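Local atomic coordinates of amino acid adenylation domain-containing protein (Bacillus stratosphericus LAMA 585, PDB entry 6ULY), a protein that probably selects an alpha-keto acid and activates it as the acyl adenylate, serving as an adenylation domain of a nonribosomal depsipeptide synthetase. Residues G389-V395 against R409-P415. Numbering follows the deposited sequence.
With SO4 (sulfate ion), chain K.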
# COMPACT_ATOMS: atom_id res chain seq x y z
N GLY A 389 5.89 -24.85 -19.36
CA GLY A 389 6.84 -24.39 -18.38
C GLY A 389 6.23 -23.84 -17.11
O GLY A 389 6.93 -23.74 -16.10
N ILE A 390 4.95 -23.49 -17.13
CA ILE A 390 4.29 -22.84 -16.01
C ILE A 390 3.48 -23.88 -15.24
O ILE A 390 2.81 -24.73 -15.83
CB ILE A 390 3.38 -21.69 -16.48
CG1 ILE A 390 4.21 -20.58 -17.15
CG2 ILE A 390 2.56 -21.15 -15.33
CD1 ILE A 390 4.97 -19.71 -16.18
N THR A 391 3.54 -23.80 -13.91
CA THR A 391 2.64 -24.54 -13.04
C THR A 391 1.81 -23.53 -12.26
O THR A 391 2.35 -22.55 -11.73
CB THR A 391 3.40 -25.46 -12.07
OG1 THR A 391 4.36 -26.23 -12.79
CG2 THR A 391 2.43 -26.40 -11.39
N ILE A 392 0.50 -23.75 -12.21
CA ILE A 392 -0.40 -22.93 -11.43
C ILE A 392 -0.99 -23.80 -10.33
O ILE A 392 -1.22 -25.00 -10.52
CB ILE A 392 -1.53 -22.33 -12.29
CG1 ILE A 392 -0.93 -21.65 -13.52
CG2 ILE A 392 -2.36 -21.35 -11.47
CD1 ILE A 392 -1.95 -21.02 -14.42
N ARG A 393 -1.23 -23.20 -9.17
CA ARG A 393 -1.95 -23.88 -8.10
C ARG A 393 -2.83 -22.87 -7.39
O ARG A 393 -2.61 -21.66 -7.45
CB ARG A 393 -1.00 -24.57 -7.11
CG ARG A 393 -0.26 -23.64 -6.16
CD ARG A 393 0.48 -24.44 -5.08
NE ARG A 393 1.13 -23.58 -4.10
CZ ARG A 393 1.85 -24.02 -3.07
NH1 ARG A 393 2.01 -25.33 -2.88
NH2 ARG A 393 2.40 -23.16 -2.23
N ILE A 394 -3.86 -23.40 -6.73
CA ILE A 394 -4.81 -22.62 -5.94
C ILE A 394 -4.71 -23.09 -4.50
O ILE A 394 -4.82 -24.29 -4.23
CB ILE A 394 -6.24 -22.78 -6.48
CG1 ILE A 394 -6.29 -22.60 -8.00
CG2 ILE A 394 -7.17 -21.80 -5.78
CD1 ILE A 394 -5.97 -21.20 -8.50
N VAL A 395 -4.49 -22.15 -3.57
CA VAL A 395 -4.30 -22.48 -2.16
C VAL A 395 -5.25 -21.64 -1.31
O VAL A 395 -5.78 -20.62 -1.75
CB VAL A 395 -2.84 -22.24 -1.71
CG1 VAL A 395 -1.89 -23.15 -2.48
CG2 VAL A 395 -2.45 -20.78 -1.88
N ARG A 409 -6.32 -18.75 -3.53
CA ARG A 409 -5.26 -17.84 -3.94
C ARG A 409 -4.44 -18.46 -5.06
O ARG A 409 -3.90 -19.56 -4.91
CB ARG A 409 -4.37 -17.50 -2.74
CG ARG A 409 -5.05 -16.63 -1.71
CD ARG A 409 -4.68 -17.04 -0.29
NE ARG A 409 -5.23 -16.09 0.68
CZ ARG A 409 -6.49 -16.10 1.11
NH1 ARG A 409 -7.34 -17.01 0.66
NH2 ARG A 409 -6.90 -15.20 2.00
N VAL A 410 -4.34 -17.74 -6.18
CA VAL A 410 -3.61 -18.23 -7.35
C VAL A 410 -2.12 -18.04 -7.12
O VAL A 410 -1.67 -16.96 -6.73
CB VAL A 410 -4.06 -17.49 -8.62
CG1 VAL A 410 -3.34 -18.05 -9.84
CG2 VAL A 410 -5.57 -17.58 -8.79
N GLN A 411 -1.35 -19.10 -7.37
CA GLN A 411 0.10 -19.03 -7.28
C GLN A 411 0.69 -19.60 -8.55
O GLN A 411 0.11 -20.49 -9.19
CB GLN A 411 0.62 -19.80 -6.06
CG GLN A 411 0.23 -19.18 -4.72
CD GLN A 411 0.91 -19.85 -3.54
OE1 GLN A 411 1.37 -20.99 -3.64
NE2 GLN A 411 0.99 -19.14 -2.42
N ILE A 412 1.87 -19.10 -8.91
CA ILE A 412 2.51 -19.43 -10.18
C ILE A 412 3.93 -19.90 -9.92
O ILE A 412 4.69 -19.23 -9.21
CB ILE A 412 2.53 -18.23 -11.14
CG1 ILE A 412 1.12 -17.67 -11.34
CG2 ILE A 412 3.13 -18.63 -12.47
CD1 ILE A 412 0.16 -18.62 -11.99
N LYS A 413 4.30 -21.02 -10.53
CA LYS A 413 5.68 -21.49 -10.55
C LYS A 413 6.11 -21.65 -12.00
O LYS A 413 5.36 -22.19 -12.82
CB LYS A 413 5.83 -22.82 -9.82
CG LYS A 413 7.29 -23.26 -9.64
CD LYS A 413 7.43 -24.78 -9.43
CE LYS A 413 6.44 -25.32 -8.43
NZ LYS A 413 6.76 -26.73 -8.05
N GLY A 414 7.32 -21.20 -12.32
CA GLY A 414 7.85 -21.38 -13.64
C GLY A 414 9.10 -20.58 -13.90
O GLY A 414 9.64 -19.89 -13.03
N PRO A 415 9.59 -20.65 -15.14
CA PRO A 415 10.82 -19.96 -15.51
C PRO A 415 10.64 -18.52 -15.97
O PRO A 415 11.63 -17.89 -16.35
CB PRO A 415 11.34 -20.82 -16.67
CG PRO A 415 10.08 -21.29 -17.34
CD PRO A 415 9.06 -21.47 -16.25
S SO4 K . -1.84 -14.16 1.78
O1 SO4 K . -0.41 -14.32 1.96
O2 SO4 K . -2.49 -13.99 3.06
O3 SO4 K . -2.41 -15.31 1.12
O4 SO4 K . -2.08 -13.00 0.98
O HOH W 1 6.55 -25.14 -13.40
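Arg393 grips the amide oxygen of Gln411 with two nitrogens from the side of its guanidinium group. Arg393 NE lies 2.6 Å from Gln411 OE1, and NH2 of Arg393 lies 2.8 Å from that same oxygen. OE1 sits in the guanidinium plane, and the amide is turned only 26° from it. The NH2 bond uses a lone pair in the amide plane, while NE approaches somewhat tilted. Arg393 CG stands between its backbone N and carbonyl carbon (chi1 74°), and the extended chain beyond it runs beside Gln411. The other end of the Gln411 amide is also held, since NE2 bonds to His439 ND1, which fixes the amide's rotation, and Trp437 adds a cation-pi contact to Arg393.

Beneath these side chains, the backbones of 391-395 and 409-413 run antiparallel. Thr391 with Lys413, Arg393 with Gln411 and Val395 with Arg409 are hydrogen-bonded pairs, each joined by two bonds. The bond from Thr391 N to Lys413 O is short, at 2.7 Å, and almost straight. A water donates to both Gly389 O and Lys413 O and also bonds to Thr391 OG1, tying the loop end to the strands.

Ile392, Ile394, Val410 and Ile412 form an apolar face on the opposite side of the sheet. Ile412 CD1 presses on Ile392 CG1 at 3.6 Å, with the two side chains side by side. Ile394 CD1 meets Val410 CG2 at 3.7 Å. Leu451 packs against Ile392, Ile394 and Val410. The side chain of Val410 is about 8 Å from the bound keto acyl adenylate.

At the far end, Arg409 NE bonds to sulfate O3 at 3.0 Å. This sulfate, probably from the crystallisation liquor, is also hydrogen-bonded to His399 of the same chain and to Lys112 of the second subunit.

These are the second and third strands of a five-stranded antiparallel sheet, consistent with the distorted beta-barrel subdomain of ANL adenylate-forming enzymes.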